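PDB 5T1Q: N-acetylmuramoyl-L-alanine amidase domain-containing protein SAOUHSC_02979 from Staphylococcus aureus, which is probably a secreted cell-wall hydrolase with amidase activity, this chain pairing a glucosaminidase-like region of the lysozyme clan with a C-terminal CHAP domain. Local coordinates for residues A[18-22]-A[248-254]; A[72-76]-A[211-216]; A[267-272]-A[284-288]. One frame throughout, in Å; residues are numbered along the deposited sequence.

Interaction 1. Residues A[18-22]-A[248-254]; sequences PAQSF and YPHGQCT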
loop_
_atom_site.group_PDB
_atom_site.type_symbol
_atom_site.label_atom_id
_atom_site.label_comp_id
_atom_site.label_asym_id
_atom_site.label_seq_id
_atom_site.Cartn_x
_atom_site.Cartn_y
_atom_site.Cartn_z
ATOM N N PRO A 18 9.101 9.082 6.025
ATOM C CA PRO A 18 7.706 9.197 5.623
ATOM C C PRO A 18 6.895 9.995 6.626
ATOM O O PRO A 18 7.028 9.780 7.829
ATOM C CB PRO A 18 7.236 7.739 5.592
ATOM C CG PRO A 18 8.469 6.970 5.274
ATOM C CD PRO A 18 9.527 7.668 6.078
ATOM N N ALA A 19 6.096 10.933 6.135
ATOM C CA ALA A 19 5.246 11.734 7.005
ATOM C C ALA A 19 4.137 10.865 7.624
ATOM O O ALA A 19 3.523 10.063 6.936
ATOM C CB ALA A 19 4.635 12.892 6.225
ATOM N N GLN A 20 3.912 11.035 8.922
ATOM C CA GLN A 20 2.857 10.322 9.658
ATOM C C GLN A 20 1.596 11.172 9.848
ATOM O O GLN A 20 0.570 10.672 10.341
ATOM C CB GLN A 20 3.359 9.937 11.054
ATOM C CG GLN A 20 4.518 8.945 11.070
ATOM C CD GLN A 20 4.825 8.448 12.465
ATOM O OE1 GLN A 20 4.289 8.952 13.458
ATOM N NE2 GLN A 20 5.687 7.443 12.549
ATOM N N SER A 21 1.688 12.458 9.531
ATOM C CA SER A 21 0.546 13.362 9.679
ATOM C C SER A 21 0.612 14.461 8.640
ATOM O O SER A 21 1.663 14.704 8.067
ATOM C CB SER A 21 0.518 13.981 11.087
ATOM O OG SER A 21 1.680 14.743 11.346
ATOM N N PHE A 22 -0.525 15.103 8.388
ATOM C CA PHE A 22 -0.571 16.210 7.437
ATOM C C PHE A 22 -0.398 17.503 8.188
ATOM O O PHE A 22 -0.712 17.595 9.365
ATOM C CB PHE A 22 -1.900 16.278 6.692
ATOM C CG PHE A 22 -2.181 15.081 5.837
ATOM C CD1 PHE A 22 -1.421 14.827 4.712
ATOM C CD2 PHE A 22 -3.252 14.244 6.123
ATOM C CE1 PHE A 22 -1.694 13.743 3.910
ATOM C CE2 PHE A 22 -3.530 13.164 5.315
ATOM C CZ PHE A 22 -2.749 12.910 4.210
ATOM N N TYR A 248 -4.978 10.904 8.127
ATOM C CA TYR A 248 -3.524 10.673 8.216
ATOM C C TYR A 248 -3.028 10.087 6.872
ATOM O O TYR A 248 -3.801 9.439 6.167
ATOM C CB TYR A 248 -3.189 9.722 9.392
ATOM C CG TYR A 248 -3.665 10.241 10.739
ATOM C CD1 TYR A 248 -2.915 11.173 11.447
ATOM C CD2 TYR A 248 -4.893 9.838 11.281
ATOM C CE1 TYR A 248 -3.353 11.682 12.655
ATOM C CE2 TYR A 248 -5.343 10.342 12.506
ATOM C CZ TYR A 248 -4.568 11.258 13.180
ATOM O OH TYR A 248 -4.985 11.774 14.375
ATOM N N PRO A 249 -1.748 10.326 6.503
ATOM C CA PRO A 249 -1.218 9.797 5.232
ATOM C C PRO A 249 -1.433 8.292 5.096
ATOM O O PRO A 249 -1.068 7.524 5.980
ATOM C CB PRO A 249 0.269 10.123 5.314
ATOM C CG PRO A 249 0.339 11.326 6.183
ATOM C CD PRO A 249 -0.740 11.152 7.202
ATOM N N HIS A 250 -2.041 7.902 3.989
ATOM C CA HIS A 250 -2.380 6.521 3.725
ATOM C C HIS A 250 -1.286 5.494 4.032
ATOM O O HIS A 250 -0.130 5.654 3.635
ATOM C CB HIS A 250 -2.800 6.379 2.268
ATOM C CG HIS A 250 -3.447 5.073 1.965
ATOM N ND1 HIS A 250 -2.743 3.982 1.505
ATOM C CD2 HIS A 250 -4.734 4.676 2.081
ATOM C CE1 HIS A 250 -3.571 2.966 1.352
ATOM N NE2 HIS A 250 -4.785 3.363 1.686
ATOM N N GLY A 251 -1.685 4.435 4.739
ATOM C CA GLY A 251 -0.770 3.346 5.078
ATOM C C GLY A 251 0.158 3.533 6.264
ATOM O O GLY A 251 0.668 2.554 6.783
ATOM N N GLN A 252 0.390 4.764 6.707
ATOM C CA GLN A 252 1.307 4.983 7.850
ATOM C C GLN A 252 0.706 4.453 9.159
ATOM O O GLN A 252 -0.479 4.103 9.201
ATOM C CB GLN A 252 1.690 6.455 7.945
ATOM C CG GLN A 252 2.408 6.929 6.690
ATOM C CD GLN A 252 3.698 6.158 6.437
ATOM O OE1 GLN A 252 4.506 5.967 7.341
ATOM N NE2 GLN A 252 3.884 5.699 5.212
ATOM N N CYS A 253 1.516 4.377 10.211
ATOM C CA CYS A 253 1.059 3.774 11.470
ATOM C C CYS A 253 -0.161 4.474 12.042
ATOM O O CYS A 253 -1.030 3.841 12.595
ATOM C CB CYS A 253 2.171 3.716 12.509
ATOM S SG CYS A 253 2.881 5.305 12.995
ATOM N N THR A 254 -0.188 5.791 11.883
ATOM C CA THR A 254 -1.271 6.646 12.341
ATOM C C THR A 254 -2.550 6.321 11.577
ATOM O O THR A 254 -3.593 6.075 12.172
ATOM C CB THR A 254 -0.892 8.117 12.113
ATOM O OG1 THR A 254 -0.350 8.244 10.805
ATOM C CG2 THR A 254 0.175 8.556 13.081
#

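Interaction 2. Residues A[72-76]-A[211-216]; sequences HRIGQ and FDDERM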
loop_
_atom_site.group_PDB
_atom_site.type_symbol
_atom_site.label_atom_id
_atom_site.label_comp_id
_atom_site.label_asym_id
_atom_site.label_seq_id
_atom_site.Cartn_x
_atom_site.Cartn_y
_atom_site.Cartn_z
ATOM N N HIS A 72 -7.489 -5.701 -21.376
ATOM C CA HIS A 72 -7.566 -6.905 -22.216
ATOM C C HIS A 72 -7.162 -6.643 -23.676
ATOM O O HIS A 72 -6.353 -7.378 -24.234
ATOM C CB HIS A 72 -8.968 -7.512 -22.193
ATOM C CG HIS A 72 -9.135 -8.648 -23.150
ATOM N ND1 HIS A 72 -9.643 -8.478 -24.421
ATOM C CD2 HIS A 72 -8.802 -9.955 -23.050
ATOM C CE1 HIS A 72 -9.644 -9.638 -25.050
ATOM N NE2 HIS A 72 -9.140 -10.552 -24.240
ATOM N N ARG A 73 -7.755 -5.615 -24.283
ATOM C CA ARG A 73 -7.474 -5.245 -25.685
ATOM C C ARG A 73 -6.010 -4.802 -25.836
ATOM O O ARG A 73 -5.316 -5.229 -26.762
ATOM C CB ARG A 73 -8.416 -4.120 -26.137
ATOM C CG ARG A 73 -8.364 -3.774 -27.629
ATOM C CD ARG A 73 -9.061 -2.444 -27.941
ATOM N NE ARG A 73 -8.468 -1.332 -27.174
ATOM C CZ ARG A 73 -8.952 -0.801 -26.039
ATOM N NH1 ARG A 73 -10.103 -1.221 -25.500
ATOM N NH2 ARG A 73 -8.284 0.187 -25.443
ATOM N N ILE A 74 -5.560 -3.935 -24.929
ATOM C CA ILE A 74 -4.164 -3.470 -24.917
ATOM C C ILE A 74 -3.198 -4.658 -24.788
ATOM O O ILE A 74 -2.174 -4.701 -25.479
ATOM C CB ILE A 74 -3.915 -2.415 -23.819
ATOM C CG1 ILE A 74 -4.553 -1.086 -24.244
ATOM C CG2 ILE A 74 -2.420 -2.198 -23.592
ATOM C CD1 ILE A 74 -4.518 -0.001 -23.186
ATOM N N GLY A 75 -3.550 -5.631 -23.953
ATOM C CA GLY A 75 -2.729 -6.824 -23.776
ATOM C C GLY A 75 -2.513 -7.623 -25.054
ATOM O O GLY A 75 -1.368 -7.886 -25.441
ATOM N N GLN A 76 -3.608 -7.989 -25.725
ATOM C CA GLN A 76 -3.535 -8.785 -26.964
ATOM C C GLN A 76 -2.783 -8.086 -28.091
ATOM O O GLN A 76 -1.967 -8.705 -28.774
ATOM C CB GLN A 76 -4.946 -9.149 -27.468
ATOM C CG GLN A 76 -5.744 -10.032 -26.518
ATOM C CD GLN A 76 -5.130 -11.405 -26.327
ATOM O OE1 GLN A 76 -4.876 -11.832 -25.204
ATOM N NE2 GLN A 76 -4.860 -12.087 -27.420
ATOM N N PHE A 211 -8.149 -12.371 -17.968
ATOM C CA PHE A 211 -8.105 -11.276 -18.946
ATOM C C PHE A 211 -6.877 -11.363 -19.871
ATOM O O PHE A 211 -6.636 -10.454 -20.670
ATOM C CB PHE A 211 -8.123 -9.920 -18.226
ATOM C CG PHE A 211 -9.277 -9.758 -17.271
ATOM C CD1 PHE A 211 -10.583 -9.655 -17.749
ATOM C CD2 PHE A 211 -9.063 -9.701 -15.895
ATOM C CE1 PHE A 211 -11.646 -9.506 -16.876
ATOM C CE2 PHE A 211 -10.125 -9.545 -15.019
ATOM C CZ PHE A 211 -11.417 -9.451 -15.509
ATOM N N ASP A 212 -6.111 -12.449 -19.759
ATOM C CA ASP A 212 -4.912 -12.647 -20.571
ATOM C C ASP A 212 -5.189 -13.377 -21.887
ATOM O O ASP A 212 -4.398 -13.278 -22.808
ATOM C CB ASP A 212 -3.845 -13.432 -19.784
ATOM C CG ASP A 212 -3.215 -12.623 -18.660
ATOM O OD1 ASP A 212 -3.324 -11.377 -18.677
ATOM O OD2 ASP A 212 -2.580 -13.235 -17.769
ATOM N N ASP A 213 -6.306 -14.093 -21.964
ATOM C CA ASP A 213 -6.648 -14.879 -23.147
ATOM C C ASP A 213 -7.295 -14.054 -24.258
ATOM O O ASP A 213 -7.683 -12.899 -24.056
ATOM C CB ASP A 213 -7.546 -16.055 -22.735
ATOM C CG ASP A 213 -6.840 -17.030 -21.796
ATOM O OD1 ASP A 213 -5.591 -17.075 -21.794
ATOM O OD2 ASP A 213 -7.536 -17.772 -21.077
ATOM N N GLU A 214 -7.420 -14.694 -25.426
ATOM C CA GLU A 214 -7.947 -14.082 -26.650
ATOM C C GLU A 214 -9.330 -13.475 -26.463
ATOM O O GLU A 214 -9.533 -12.289 -26.727
ATOM C CB GLU A 214 -7.981 -15.113 -27.796
ATOM C CG GLU A 214 -6.613 -15.591 -28.294
ATOM C CD GLU A 214 -5.754 -16.280 -27.230
ATOM O OE1 GLU A 214 -6.305 -16.749 -26.201
ATOM O OE2 GLU A 214 -4.517 -16.351 -27.431
ATOM N N ARG A 215 -10.285 -14.293 -26.032
ATOM C CA ARG A 215 -11.627 -13.793 -25.795
ATOM C C ARG A 215 -11.734 -13.397 -24.343
ATOM O O ARG A 215 -11.300 -14.129 -23.449
ATOM C CB ARG A 215 -12.706 -14.815 -26.165
ATOM C CG ARG A 215 -12.650 -15.267 -27.629
ATOM C CD ARG A 215 -14.028 -15.599 -28.191
ATOM N NE ARG A 215 -14.811 -16.491 -27.332
ATOM C CZ ARG A 215 -16.063 -16.875 -27.586
ATOM N NH1 ARG A 215 -16.690 -17.685 -26.735
ATOM N NH2 ARG A 215 -16.700 -16.459 -28.681
HETATM N N MSE A 216 -12.291 -12.217 -24.112
HETATM C CA MSE A 216 -12.464 -11.746 -22.768
HETATM C C MSE A 216 -13.755 -12.285 -22.227
HETATM O O MSE A 216 -14.730 -12.385 -22.973
HETATM C CB MSE A 216 -12.529 -10.244 -22.755
HETATM C CG MSE A 216 -12.039 -9.799 -21.388
HETATM SE SE MSE A 216 -12.413 -7.903 -21.308
HETATM C CE MSE A 216 -13.425 -7.826 -19.621
HETATM O O HOH W 1 -5.321 -9.447 -23.004
#

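Interaction 3. Residues A[267-272]-A[284-288]; sequences SISGDL and YRDYQ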
loop_
_atom_site.group_PDB
_atom_site.type_symbol
_atom_site.label_atom_id
_atom_site.label_comp_id
_atom_site.label_asym_id
_atom_site.label_seq_id
_atom_site.Cartn_x
_atom_site.Cartn_y
_atom_site.Cartn_z
ATOM N N SER A 267 -13.917 5.826 17.303
ATOM C CA SER A 267 -13.106 6.763 16.557
ATOM C C SER A 267 -12.132 7.554 17.412
ATOM O O SER A 267 -12.271 7.666 18.634
ATOM C CB SER A 267 -14.008 7.729 15.799
ATOM O OG SER A 267 -14.764 8.526 16.693
ATOM N N ILE A 268 -11.145 8.097 16.708
ATOM C CA ILE A 268 -10.118 8.939 17.261
ATOM C C ILE A 268 -9.952 10.085 16.244
ATOM O O ILE A 268 -10.012 9.841 15.043
ATOM C CB ILE A 268 -8.844 8.099 17.491
ATOM C CG1 ILE A 268 -7.918 8.803 18.465
ATOM C CG2 ILE A 268 -8.120 7.766 16.177
ATOM C CD1 ILE A 268 -6.872 7.881 19.048
ATOM N N SER A 269 -9.779 11.328 16.702
ATOM C CA SER A 269 -9.685 12.470 15.768
ATOM C C SER A 269 -8.464 12.465 14.844
ATOM O O SER A 269 -7.487 11.740 15.065
ATOM C CB SER A 269 -9.771 13.810 16.499
ATOM O OG SER A 269 -8.763 13.930 17.457
ATOM N N GLY A 270 -8.548 13.302 13.819
ATOM C CA GLY A 270 -7.511 13.409 12.808
ATOM C C GLY A 270 -6.459 14.460 13.069
ATOM O O GLY A 270 -5.550 14.628 12.238
ATOM N N ASP A 271 -6.553 15.133 14.225
ATOM C CA ASP A 271 -5.657 16.222 14.589
ATOM C C ASP A 271 -4.598 15.835 15.638
ATOM O O ASP A 271 -3.987 16.713 16.256
ATOM C CB ASP A 271 -6.482 17.423 15.107
ATOM C CG ASP A 271 -7.009 17.235 16.575
ATOM O OD1 ASP A 271 -7.206 16.082 17.049
ATOM O OD2 ASP A 271 -7.222 18.257 17.262
ATOM N N LEU A 272 -4.368 14.539 15.838
ATOM C CA LEU A 272 -3.407 14.118 16.856
ATOM C C LEU A 272 -1.939 14.208 16.405
ATOM O O LEU A 272 -1.037 14.013 17.219
ATOM C CB LEU A 272 -3.745 12.716 17.379
ATOM C CG LEU A 272 -5.134 12.529 18.028
ATOM C CD1 LEU A 272 -5.290 11.109 18.505
ATOM C CD2 LEU A 272 -5.416 13.469 19.187
ATOM N N TYR A 284 -5.589 15.720 26.264
ATOM C CA TYR A 284 -6.096 17.081 26.308
ATOM C C TYR A 284 -7.498 17.173 25.675
ATOM O O TYR A 284 -8.355 17.900 26.174
ATOM C CB TYR A 284 -5.134 18.074 25.635
ATOM C CG TYR A 284 -5.616 19.506 25.763
ATOM C CD1 TYR A 284 -5.333 20.251 26.892
ATOM C CD2 TYR A 284 -6.408 20.090 24.767
ATOM C CE1 TYR A 284 -5.796 21.564 27.021
ATOM C CE2 TYR A 284 -6.878 21.392 24.880
ATOM C CZ TYR A 284 -6.579 22.129 26.002
ATOM O OH TYR A 284 -7.047 23.423 26.124
ATOM N N ARG A 285 -7.708 16.400 24.608
ATOM C CA ARG A 285 -8.963 16.383 23.840
ATOM C C ARG A 285 -10.045 15.420 24.393
ATOM O O ARG A 285 -10.897 14.918 23.650
ATOM C CB ARG A 285 -8.649 16.127 22.352
ATOM C CG ARG A 285 -7.906 17.291 21.687
ATOM C CD ARG A 285 -7.016 16.834 20.535
ATOM N NE ARG A 285 -6.181 17.899 19.969
ATOM C CZ ARG A 285 -5.132 18.469 20.573
ATOM N NH1 ARG A 285 -4.450 19.409 19.932
ATOM N NH2 ARG A 285 -4.767 18.141 21.813
ATOM N N ASP A 286 -9.979 15.166 25.697
ATOM C CA ASP A 286 -11.022 14.426 26.426
ATOM C C ASP A 286 -11.117 12.907 26.198
ATOM O O ASP A 286 -12.151 12.319 26.476
ATOM C CB ASP A 286 -12.394 15.072 26.172
ATOM C CG ASP A 286 -13.397 14.794 27.288
ATOM O OD1 ASP A 286 -13.021 14.951 28.472
ATOM O OD2 ASP A 286 -14.580 14.479 26.988
ATOM N N TYR A 287 -10.065 12.279 25.697
ATOM C CA TYR A 287 -10.061 10.822 25.537
ATOM C C TYR A 287 -9.553 10.194 26.828
ATOM O O TYR A 287 -8.803 10.840 27.561
ATOM C CB TYR A 287 -9.150 10.411 24.400
ATOM C CG TYR A 287 -9.690 10.724 23.050
ATOM C CD1 TYR A 287 -9.564 11.993 22.503
ATOM C CD2 TYR A 287 -10.327 9.751 22.302
ATOM C CE1 TYR A 287 -10.079 12.286 21.250
ATOM C CE2 TYR A 287 -10.851 10.037 21.056
ATOM C CZ TYR A 287 -10.718 11.309 20.538
ATOM O OH TYR A 287 -11.235 11.582 19.300
ATOM N N GLN A 288 -9.984 8.961 27.116
ATOM C CA GLN A 288 -9.499 8.209 28.278
ATOM C C GLN A 288 -8.109 7.701 27.875
ATOM O O GLN A 288 -7.971 7.004 26.866
ATOM C CB GLN A 288 -10.397 6.990 28.595
ATOM C CG GLN A 288 -11.897 7.273 28.755
ATOM C CD GLN A 288 -12.793 6.051 28.419
ATOM O OE1 GLN A 288 -13.787 6.173 27.681
ATOM N NE2 GLN A 288 -12.405 4.866 28.907
HETATM O O HOH W 2 -13.412 10.679 18.184
#

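Interaction 1. Residues A[18-22]-A[248-254]
Gln20, in a loop near the N-terminus, lies across the start of helix 253-262 of the CHAP domain, a papain-like fold in which an N-terminal helix carries a cysteine; Cys253, close to His314, takes that position here, consistent with a Cys-His-Glu triad. Followed outward, Gln20 first touches Thr254, its CB lying 4.0 Å from Thr254 CG2 where the two side chains cross at about a right angle. CG stands anti to the carbonyl carbon (chi1 -64°), and the extended chain then carries the amide to Cys253. There Gln20 NE2 comes within 3.6 Å of Cys253 SG, while OE1 accepts a hydrogen bond from the backbone N of Ala275. The amide group as a whole thus lies over the sulfur, NE2 nearest, with its oxygen tied to Ala275.

The backbone of Gln20 is held separately. Its O accepts a hydrogen bond from Thr254 OG1 at 2.6 Å, in the carbonyl plane and on a lone pair, with a C=O...donor angle of 137°. Thr254, in the first turn of the helix, therefore ties the loop of residues 18-22 to the helix start. Just before it, a type II turn from Pro249 to Gln252 is closed by the bond from Gln252 N to Pro249 O, and Gly251 supplies its positive phi. CG of Gln252, the N-cap residue, sits 3.3 Å from Ala19 O, and the bend at chi2 brings the amide end against Pro18 CB.

Farther along, Phe22 and Pro249 approach from opposite directions. The proline is presented to the ring's face, not its rim, in a CH-pi contact: Pro249 CD stands 4.0 Å from the centroid of the Phe22 ring, only 13° off the ring normal.

Interaction 2. Residues A[72-76]-A[211-216]
His72 inserts its imidazole against the loop of residues 211-216, which meets one edge and one face of the ring. The bond at the edge runs from His72 NE2 to Asp213 O at 2.8 Å. It is bent at the hydrogen (135°) and leaves the ring plane by 17°, yet the nitrogen arrives almost in line with the carbonyl. Glu214 O is also near the ring plane, 3.1 Å from His72 NE2, and Phe211 O comes within 3.3 Å of His72 CD2, giving this rim a lining of backbone oxygens. Over one face sits Met216, modelled as selenomethionine: its CB lies 3.6 Å from the ring centroid, practically on the normal, in a CH-pi contact. The selenium reaches past the ring to His72 CB, as the two side chains slide by each other in opposite directions. On the other face Gln76 CG, one helical turn on, covers the ring toward its rim.

Several features hold this first shell in place. With CG anti to the backbone N (chi1 174°), His72 projects from the helix into the loop. Behind it, water 1 lies 2.6 Å from His72 O and 2.9 Å from Phe211 O, bridging the two carbonyls, though it has more acceptors in reach than protons. The Phe211 ring packs on Val64 and Ala68 of helix 58-78 and on Ile86 of helix 82-93, while the neighbouring Asp212 bonds to Ser83 through its carboxylate and to Lys172 through its backbone oxygen. Phe211 and Asp212 thus tie the loop to helices 58-78 and 82-93. The contact joins the segment following helix 195-205 to helix 58-78 of the helical, lysozyme-clan glucosaminidase-like part of the chain.

Interaction 3. Residues A[267-272]-A[284-288]
Tyr287 OH is gripped by two groups. The backbone N of Ser269 donates to it at 3.0 Å, through a bent bond (132° at the hydrogen), and water 2 lies 2.6 Å from the same Tyr287 OH. That water continues to Ser267 OG, so the phenol is linked to the chain on both sides of Ile268. The Ile268 and Tyr287 side chains cross at about a right angle, Ile268 CG1 4.1 Å from Tyr287 CE2, and Ser267 O lies at the ring edge.

A second, charged attachment sits nearer the surface. Arg285 NE forms a salt bridge with Asp271 OD2 at 2.9 Å; the oxygen lies in the guanidinium plane, but the nitrogen comes from above the carboxylate, 40° out of its plane. The other oxygen, Asp271 OD1, accepts from Ser269 OG at 2.7 Å, which helps set the rotation of the carboxylate. Extended from CG to NE, Arg285 runs alongside Leu272 in the opposite direction, Leu272 CD2 resting on Arg285 CD, and its own NH2 is bonded to Arg281 O.

Both segments flank helix 278-284 in the CHAP domain: Ile268 and Leu272 pack on Trp278, Tyr287 rests on Ala282 and on Ile356 of strand 354-357, and Ile268 also reaches helix 253-262.

How the interactions relate
Interaction 1 is the buried one and lies nearest the chain's centre; interactions 2 and 3 lie farther out and are partly buried. Interaction 3 lies wholly in the CHAP domain, and interaction 1 brings an N-terminal loop to it. The two meet directly: Tyr248 OH of the former probably bonds to Ser269 O and Leu272 N of the latter, coupling the loop that leads into helix 253-262 to the one that leaves it. Interaction 2 belongs to the helical part, its centre about 38 Å from that of interaction 1. Chemistry follows place: proline packing and a short hydroxyl bond inside, an imidazole edged by backbone carbonyls and faced by selenomethionine at the periphery, a salt bridge in interaction 3.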